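Local atomic coordinates of molybdenum cofactor biosynthesis protein (Pyrococcus furiosus, PDB entry 1XI8), a protein that probably transfers molybdenum to molybdopterin in a late step of molybdenum cofactor biosynthesis. Residues F314-K319 with N380-V385; D259-T264 with E298-M303. All blocks are in the same frame, centred on the assembly; numbering follows the deposited sequence.

Interaction 1 (F314-K319 with N380-V385); sequences FHLFVK and NAYLVV
A lysine amino group meets a tyrosine hydroxyl in a buried interface: Lys-319 and Tyr-382 reach toward each other tip to tip, and NZ of Lys-319 donates a hydrogen bond to OH of Tyr-382 at 3.2 Å. The amino group comes in at the edge of the phenol ring, in its plane. It also lies at the edge of the imidazole one helical turn back, where NZ of Lys-319 makes a weak bond of 3.3 Å to ND1 of His-315, and a long, weak ion pair with Glu-332 may offset part of its charge. The lysine chain bends where chi3 (67°) sets CE, and NZ ends between the imidazole and the phenol hydroxyl. Its backbone belongs to a wider pi-type turn, in which N of Lys-319 bonds to O of Phe-314 at 2.7 Å and lies above the centre of the Phe-314 ring. His-315 and Tyr-382 meet obliquely, their planes at 56°, with ND1 of His-315 4.0 Å from CE1 of Tyr-382. The apolar remainder is carried by CD2 of Leu-316, which touches CE2 of Tyr-382 at 4.3 Å and CG1 of Val-384 at 4.2 Å. Tyr-382 is also stacked on Phe-352 of the neighbouring strand. A phenylalanine here would probably cost the amino group of Lys-319 its bond to the hydroxyl, leaving the weak bond to His-315 and the long ion pair to hold it. Helix and strand run nearly perpendicular, at 92°, an interdomain packing in which a helix of the probable molybdopterin-binding domain lies against the beta-sheet of the C-terminal domain IV of a MoeA protein.

Interaction 2 (D259-T264 with E298-M303); sequences DLVLIT and ERVFVM
The carbonyl oxygen of Arg-299 is approached by two atoms of the facing strand: N of Val-261 bonds to O of Arg-299 at 2.7 Å, and CA of Leu-260 makes a CH...O contact with it. The Arg-299 chain bends at chi2 (-60°), which turns CD toward the Asp-259 carbonyl; NH1 of Arg-299 then bonds to O of Asp-259 at 2.8 Å, in the carbonyl plane on a lone pair and within the guanidinium plane. The Asp-259 carboxylate itself is held by the backbone N of Lys-191. Beyond this end the ladder continues through N of Phe-301 to O of Val-261, N of Ile-263 to O of Phe-301 and N of Met-303 to O of Ile-263 (2.8 Å). This is a parallel strand pair inside a mixed sheet with helices on both faces, consistent with the MogA-like alpha/beta domain of MoeA proteins. On the face turned to helix 307-326, CD2 of Leu-262 touches CD1 of Phe-301 at 3.7 Å and SD of Met-303 at 3.6 Å; Leu-262 and Phe-301 point the same way, side by side. On the other face, toward helix 244-257, CG2 of Ile-263 meets CG2 of Val-300 at 4.0 Å, while Val-261 and Val-300 abut through their CB atoms.

From the N terminus, interaction 2 comes first: strand 260-263 departs, the chain passes through 33 residues that include three short strands and an unmodelled part, and strand 300-302 returns alongside it. Helix 307-326 follows soon after, and from it a second loop of 60 residues, rich in strand, ends where interaction 1 brings back strand 381-386. The two loops are in series, neither enclosing nor crossing the other. Helix 307-326, a partner in interaction 1, also packs on the strand pair of interaction 2: its Val-318 CG2 lies 3.7 Å from CD1 of Phe-301 in the sheet, while other residues of the same turns face domain IV. Sheet, helix and C-terminal domain are thereby layered successively.

Interaction 1 (F314-K319 with N380-V385)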
ATOM      1  N   PHE A 314      14.218   5.523  -8.898  1.00 55.00           N
ATOM      2  CA  PHE A 314      13.165   6.083  -8.048  1.00 55.00           C
ATOM      3  C   PHE A 314      13.192   5.481  -6.653  1.00 55.00           C
ATOM      4  O   PHE A 314      13.181   6.213  -5.665  1.00 55.00           O
ATOM      5  CB  PHE A 314      11.757   5.943  -8.645  1.00 55.00           C
ATOM      6  CG  PHE A 314      10.693   6.516  -7.757  1.00 55.00           C
ATOM      7  CD1 PHE A 314      10.147   5.764  -6.731  1.00 55.00           C
ATOM      8  CD2 PHE A 314      10.261   7.817  -7.923  1.00 55.00           C
ATOM      9  CE1 PHE A 314       9.182   6.294  -5.901  1.00 55.00           C
ATOM     10  CE2 PHE A 314       9.288   8.353  -7.091  1.00 55.00           C
ATOM     11  CZ  PHE A 314       8.750   7.589  -6.084  1.00 55.00           C
ATOM     12  N   HIS A 315      13.227   4.155  -6.585  1.00 55.00           N
ATOM     13  CA  HIS A 315      13.239   3.441  -5.307  1.00 55.00           C
ATOM     14  C   HIS A 315      14.535   3.599  -4.511  1.00 55.00           C
ATOM     15  O   HIS A 315      14.504   3.650  -3.284  1.00 55.00           O
ATOM     16  CB  HIS A 315      12.914   1.957  -5.499  1.00 55.00           C
ATOM     17  CG  HIS A 315      11.454   1.687  -5.689  1.00 55.00           C
ATOM     18  ND1 HIS A 315      10.583   1.529  -4.634  1.00 55.00           N
ATOM     19  CD2 HIS A 315      10.708   1.555  -6.813  1.00 55.00           C
ATOM     20  CE1 HIS A 315       9.369   1.310  -5.097  1.00 55.00           C
ATOM     21  NE2 HIS A 315       9.417   1.322  -6.415  1.00 55.00           N
ATOM     22  N   LEU A 316      15.670   3.686  -5.196  1.00 55.00           N
ATOM     23  CA  LEU A 316      16.932   3.821  -4.486  1.00 55.00           C
ATOM     24  C   LEU A 316      17.217   5.268  -4.074  1.00 55.00           C
ATOM     25  O   LEU A 316      17.988   5.508  -3.156  1.00 55.00           O
ATOM     26  CB  LEU A 316      18.088   3.241  -5.309  1.00 55.00           C
ATOM     27  CG  LEU A 316      18.053   1.739  -5.617  1.00 55.00           C
ATOM     28  CD1 LEU A 316      19.331   1.312  -6.269  1.00 55.00           C
ATOM     29  CD2 LEU A 316      17.824   0.929  -4.366  1.00 55.00           C
ATOM     30  N   PHE A 317      16.575   6.228  -4.734  1.00 55.00           N
ATOM     31  CA  PHE A 317      16.827   7.637  -4.450  1.00 55.00           C
ATOM     32  C   PHE A 317      15.588   8.529  -4.238  1.00 55.00           C
ATOM     33  O   PHE A 317      15.419   9.121  -3.173  1.00 55.00           O
ATOM     34  CB  PHE A 317      17.697   8.251  -5.555  1.00 55.00           C
ATOM     35  CG  PHE A 317      19.140   7.844  -5.498  1.00 55.00           C
ATOM     36  CD1 PHE A 317      19.624   6.834  -6.315  1.00 55.00           C
ATOM     37  CD2 PHE A 317      20.019   8.482  -4.635  1.00 55.00           C
ATOM     38  CE1 PHE A 317      20.954   6.460  -6.268  1.00 55.00           C
ATOM     39  CE2 PHE A 317      21.342   8.117  -4.587  1.00 55.00           C
ATOM     40  CZ  PHE A 317      21.812   7.101  -5.405  1.00 55.00           C
ATOM     41  N   VAL A 318      14.740   8.639  -5.258  1.00 55.00           N
ATOM     42  CA  VAL A 318      13.640   9.617  -5.238  1.00 55.00           C
ATOM     43  C   VAL A 318      12.617   9.372  -4.118  1.00 55.00           C
ATOM     44  O   VAL A 318      12.218  10.311  -3.416  1.00 55.00           O
ATOM     45  CB  VAL A 318      12.969   9.741  -6.631  1.00 55.00           C
ATOM     46  CG1 VAL A 318      11.824  10.728  -6.596  1.00 55.00           C
ATOM     47  CG2 VAL A 318      14.003  10.171  -7.663  1.00 55.00           C
ATOM     48  N   LYS A 319      12.211   8.115  -3.954  1.00 55.00           N
ATOM     49  CA  LYS A 319      11.344   7.710  -2.852  1.00 55.00           C
ATOM     50  C   LYS A 319      11.868   8.209  -1.496  1.00 55.00           C
ATOM     51  O   LYS A 319      11.097   8.666  -0.651  1.00 55.00           O
ATOM     52  CB  LYS A 319      11.222   6.192  -2.838  1.00 55.00           C
ATOM     53  CG  LYS A 319      10.375   5.623  -1.723  1.00 55.00           C
ATOM     54  CD  LYS A 319      10.236   4.093  -1.840  1.00 55.00           C
ATOM     55  CE  LYS A 319      11.564   3.367  -1.608  1.00 55.00           C
ATOM     56  NZ  LYS A 319      11.425   1.884  -1.509  1.00 55.00           N
ATOM     57  N   ASN A 380       7.226  -7.691  -7.196  1.00 55.00           N
ATOM     58  CA  ASN A 380       6.483  -6.957  -6.163  1.00 55.00           C
ATOM     59  C   ASN A 380       7.421  -6.468  -5.055  1.00 55.00           C
ATOM     60  O   ASN A 380       6.993  -5.875  -4.055  1.00 55.00           O
ATOM     61  CB  ASN A 380       5.396  -7.842  -5.553  1.00 55.00           C
ATOM     62  CG  ASN A 380       5.970  -9.041  -4.789  1.00 55.00           C
ATOM     63  OD1 ASN A 380       7.180  -9.284  -4.793  1.00 55.00           O
ATOM     64  ND2 ASN A 380       5.098  -9.791  -4.131  1.00 55.00           N
ATOM     65  N   ALA A 381       8.708  -6.737  -5.240  1.00 55.00           N
ATOM     66  CA  ALA A 381       9.717  -6.407  -4.246  1.00 55.00           C
ATOM     67  C   ALA A 381      11.088  -6.370  -4.889  1.00 55.00           C
ATOM     68  O   ALA A 381      11.263  -6.766  -6.036  1.00 55.00           O
ATOM     69  CB  ALA A 381       9.697  -7.422  -3.113  1.00 55.00           C
ATOM     70  N   TYR A 382      12.067  -5.881  -4.147  1.00 55.00           N
ATOM     71  CA  TYR A 382      13.407  -5.847  -4.670  1.00 55.00           C
ATOM     72  C   TYR A 382      14.427  -6.224  -3.619  1.00 55.00           C
ATOM     73  O   TYR A 382      14.243  -6.001  -2.425  1.00 55.00           O
ATOM     74  CB  TYR A 382      13.739  -4.485  -5.288  1.00 55.00           C
ATOM     75  CG  TYR A 382      13.804  -3.328  -4.315  1.00 55.00           C
ATOM     76  CD1 TYR A 382      12.683  -2.548  -4.061  1.00 55.00           C
ATOM     77  CD2 TYR A 382      14.992  -3.003  -3.659  1.00 55.00           C
ATOM     78  CE1 TYR A 382      12.732  -1.487  -3.189  1.00 55.00           C
ATOM     79  CE2 TYR A 382      15.048  -1.937  -2.778  1.00 55.00           C
ATOM     80  CZ  TYR A 382      13.916  -1.183  -2.548  1.00 55.00           C
ATOM     81  OH  TYR A 382      13.950  -0.117  -1.672  1.00 55.00           O
ATOM     82  N   LEU A 383      15.505  -6.811  -4.104  1.00 55.00           N
ATOM     83  CA  LEU A 383      16.622  -7.224  -3.298  1.00 55.00           C
ATOM     84  C   LEU A 383      17.809  -6.353  -3.684  1.00 55.00           C
ATOM     85  O   LEU A 383      18.022  -6.089  -4.862  1.00 55.00           O
ATOM     86  CB  LEU A 383      16.918  -8.687  -3.600  1.00 55.00           C
ATOM     87  CG  LEU A 383      18.296  -9.280  -3.349  1.00 55.00           C
ATOM     88  CD1 LEU A 383      18.592  -9.321  -1.865  1.00 55.00           C
ATOM     89  CD2 LEU A 383      18.327 -10.674  -3.954  1.00 55.00           C
ATOM     90  N   VAL A 384      18.570  -5.891  -2.703  1.00 55.00           N
ATOM     91  CA  VAL A 384      19.794  -5.175  -3.014  1.00 55.00           C
ATOM     92  C   VAL A 384      21.018  -6.090  -2.835  1.00 55.00           C
ATOM     93  O   VAL A 384      21.115  -6.825  -1.853  1.00 55.00           O
ATOM     94  CB  VAL A 384      19.946  -3.835  -2.199  1.00 55.00           C
ATOM     95  CG1 VAL A 384      18.958  -2.797  -2.690  1.00 55.00           C
ATOM     96  CG2 VAL A 384      19.808  -4.054  -0.690  1.00 55.00           C
ATOM     97  N   VAL A 385      21.931  -6.058  -3.801  1.00 55.00           N
ATOM     98  CA  VAL A 385      23.223  -6.753  -3.691  1.00 55.00           C
ATOM     99  C   VAL A 385      24.316  -5.687  -3.628  1.00 55.00           C
ATOM    100  O   VAL A 385      24.740  -5.162  -4.650  1.00 55.00           O
ATOM    101  CB  VAL A 385      23.452  -7.705  -4.856  1.00 55.00           C
ATOM    102  CG1 VAL A 385      24.640  -8.609  -4.562  1.00 55.00           C
ATOM    103  CG2 VAL A 385      22.216  -8.541  -5.077  1.00 55.00           C
TER

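Interaction 2 (D259-T264 with E298-M303)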
ATOM      1  N   ASP A 259       9.369  21.588  -5.629  1.00 55.00           N
ATOM      2  CA  ASP A 259      10.317  21.315  -4.575  1.00 55.00           C
ATOM      3  C   ASP A 259      11.339  20.281  -5.057  1.00 55.00           C
ATOM      4  O   ASP A 259      12.385  20.082  -4.445  1.00 55.00           O
ATOM      5  CB  ASP A 259       9.572  20.781  -3.354  1.00 55.00           C
ATOM      6  CG  ASP A 259       8.408  21.670  -2.941  1.00 55.00           C
ATOM      7  OD1 ASP A 259       7.255  21.370  -3.338  1.00 55.00           O
ATOM      8  OD2 ASP A 259       8.652  22.673  -2.225  1.00 55.00           O
ATOM      9  N   LEU A 260      11.035  19.625  -6.167  1.00 55.00           N
ATOM     10  CA  LEU A 260      11.876  18.561  -6.667  1.00 55.00           C
ATOM     11  C   LEU A 260      11.562  18.372  -8.147  1.00 55.00           C
ATOM     12  O   LEU A 260      10.402  18.421  -8.542  1.00 55.00           O
ATOM     13  CB  LEU A 260      11.581  17.293  -5.877  1.00 55.00           C
ATOM     14  CG  LEU A 260      12.614  16.199  -5.663  1.00 55.00           C
ATOM     15  CD1 LEU A 260      13.946  16.759  -5.242  1.00 55.00           C
ATOM     16  CD2 LEU A 260      12.081  15.253  -4.599  1.00 55.00           C
ATOM     17  N   VAL A 261      12.595  18.172  -8.963  1.00 55.00           N
ATOM     18  CA  VAL A 261      12.410  18.013 -10.392  1.00 55.00           C
ATOM     19  C   VAL A 261      13.070  16.740 -10.905  1.00 55.00           C
ATOM     20  O   VAL A 261      14.214  16.447 -10.569  1.00 55.00           O
ATOM     21  CB  VAL A 261      12.971  19.216 -11.171  1.00 55.00           C
ATOM     22  CG1 VAL A 261      12.753  19.025 -12.658  1.00 55.00           C
ATOM     23  CG2 VAL A 261      12.318  20.496 -10.704  1.00 55.00           C
ATOM     24  N   LEU A 262      12.334  15.990 -11.721  1.00 55.00           N
ATOM     25  CA  LEU A 262      12.852  14.798 -12.366  1.00 55.00           C
ATOM     26  C   LEU A 262      12.897  15.014 -13.865  1.00 55.00           C
ATOM     27  O   LEU A 262      11.874  15.259 -14.501  1.00 55.00           O
ATOM     28  CB  LEU A 262      11.966  13.594 -12.063  1.00 55.00           C
ATOM     29  CG  LEU A 262      11.638  13.313 -10.602  1.00 55.00           C
ATOM     30  CD1 LEU A 262      10.694  12.145 -10.492  1.00 55.00           C
ATOM     31  CD2 LEU A 262      12.890  13.030  -9.844  1.00 55.00           C
ATOM     32  N   ILE A 263      14.090  14.931 -14.432  1.00 55.00           N
ATOM     33  CA  ILE A 263      14.253  14.988 -15.883  1.00 55.00           C
ATOM     34  C   ILE A 263      14.786  13.650 -16.379  1.00 55.00           C
ATOM     35  O   ILE A 263      15.853  13.210 -15.977  1.00 55.00           O
ATOM     36  CB  ILE A 263      15.186  16.146 -16.317  1.00 55.00           C
ATOM     37  CG1 ILE A 263      15.368  16.157 -17.834  1.00 55.00           C
ATOM     38  CG2 ILE A 263      16.539  16.069 -15.608  1.00 55.00           C
ATOM     39  CD1 ILE A 263      16.069  17.399 -18.360  1.00 55.00           C
ATOM     40  N   THR A 264      14.036  12.978 -17.233  1.00 55.00           N
ATOM     41  CA  THR A 264      14.508  11.706 -17.773  1.00 55.00           C
ATOM     42  C   THR A 264      15.329  11.960 -19.004  1.00 55.00           C
ATOM     43  O   THR A 264      15.424  13.086 -19.467  1.00 55.00           O
ATOM     44  CB  THR A 264      13.351  10.800 -18.173  1.00 55.00           C
ATOM     45  OG1 THR A 264      12.580  11.437 -19.200  1.00 55.00           O
ATOM     46  CG2 THR A 264      12.475  10.521 -16.972  1.00 55.00           C
ATOM     47  N   GLU A 298      20.785  20.464  -6.729  1.00 55.00           N
ATOM     48  CA  GLU A 298      19.837  21.578  -6.755  1.00 55.00           C
ATOM     49  C   GLU A 298      18.392  21.139  -7.014  1.00 55.00           C
ATOM     50  O   GLU A 298      17.728  21.648  -7.919  1.00 55.00           O
ATOM     51  CB  GLU A 298      20.252  22.611  -7.811  1.00 55.00           C
ATOM     52  CG  GLU A 298      21.737  22.887  -7.872  1.00 55.00           C
ATOM     53  CD  GLU A 298      22.085  23.937  -8.910  1.00 55.00           C
ATOM     54  OE1 GLU A 298      22.415  23.561 -10.065  1.00 55.00           O
ATOM     55  OE2 GLU A 298      22.012  25.141  -8.572  1.00 55.00           O
ATOM     56  N   ARG A 299      17.920  20.183  -6.216  1.00 55.00           N
ATOM     57  CA  ARG A 299      16.516  19.748  -6.234  1.00 55.00           C
ATOM     58  C   ARG A 299      16.118  18.977  -7.510  1.00 55.00           C
ATOM     59  O   ARG A 299      14.945  18.682  -7.726  1.00 55.00           O
ATOM     60  CB  ARG A 299      15.568  20.946  -5.982  1.00 55.00           C
ATOM     61  CG  ARG A 299      15.770  21.698  -4.651  1.00 55.00           C
ATOM     62  CD  ARG A 299      15.566  20.750  -3.479  1.00 55.00           C
ATOM     63  NE  ARG A 299      15.486  21.383  -2.155  1.00 55.00           N
ATOM     64  CZ  ARG A 299      14.368  21.479  -1.440  1.00 55.00           C
ATOM     65  NH1 ARG A 299      13.235  20.984  -1.919  1.00 55.00           N
ATOM     66  NH2 ARG A 299      14.380  22.069  -0.247  1.00 55.00           N
ATOM     67  N   VAL A 300      17.092  18.648  -8.351  1.00 55.00           N
ATOM     68  CA  VAL A 300      16.777  17.921  -9.575  1.00 55.00           C
ATOM     69  C   VAL A 300      17.531  16.602  -9.703  1.00 55.00           C
ATOM     70  O   VAL A 300      18.739  16.534  -9.500  1.00 55.00           O
ATOM     71  CB  VAL A 300      16.985  18.792 -10.853  1.00 55.00           C
ATOM     72  CG1 VAL A 300      18.315  19.427 -10.824  1.00 55.00           C
ATOM     73  CG2 VAL A 300      16.872  17.928 -12.097  1.00 55.00           C
ATOM     74  N   PHE A 301      16.798  15.547 -10.031  1.00 55.00           N
ATOM     75  CA  PHE A 301      17.427  14.278 -10.345  1.00 55.00           C
ATOM     76  C   PHE A 301      17.529  14.143 -11.845  1.00 55.00           C
ATOM     77  O   PHE A 301      16.534  14.255 -12.551  1.00 55.00           O
ATOM     78  CB  PHE A 301      16.615  13.106  -9.803  1.00 55.00           C
ATOM     79  CG  PHE A 301      16.696  12.938  -8.323  1.00 55.00           C
ATOM     80  CD1 PHE A 301      15.723  13.485  -7.495  1.00 55.00           C
ATOM     81  CD2 PHE A 301      17.735  12.220  -7.754  1.00 55.00           C
ATOM     82  CE1 PHE A 301      15.791  13.320  -6.120  1.00 55.00           C
ATOM     83  CE2 PHE A 301      17.804  12.049  -6.390  1.00 55.00           C
ATOM     84  CZ  PHE A 301      16.830  12.599  -5.565  1.00 55.00           C
ATOM     85  N   VAL A 302      18.737  13.910 -12.335  1.00 55.00           N
ATOM     86  CA  VAL A 302      18.935  13.613 -13.747  1.00 55.00           C
ATOM     87  C   VAL A 302      18.771  12.110 -13.882  1.00 55.00           C
ATOM     88  O   VAL A 302      19.644  11.352 -13.473  1.00 55.00           O
ATOM     89  CB  VAL A 302      20.321  14.095 -14.247  1.00 55.00           C
ATOM     90  CG1 VAL A 302      20.585  13.629 -15.685  1.00 55.00           C
ATOM     91  CG2 VAL A 302      20.401  15.603 -14.165  1.00 55.00           C
ATOM     92  N   MET A 303      17.636  11.685 -14.430  1.00 55.00           N
ATOM     93  CA  MET A 303      17.289  10.257 -14.457  1.00 55.00           C
ATOM     94  C   MET A 303      17.471   9.604 -15.830  1.00 55.00           C
ATOM     95  O   MET A 303      17.683  10.276 -16.827  1.00 55.00           O
ATOM     96  CB  MET A 303      15.862  10.031 -13.930  1.00 55.00           C
ATOM     97  CG  MET A 303      15.624  10.561 -12.530  1.00 55.00           C
ATOM     98  SD  MET A 303      13.957  10.262 -11.884  1.00 55.00           S
ATOM     99  CE  MET A 303      14.058   8.588 -11.261  1.00 55.00           C
TER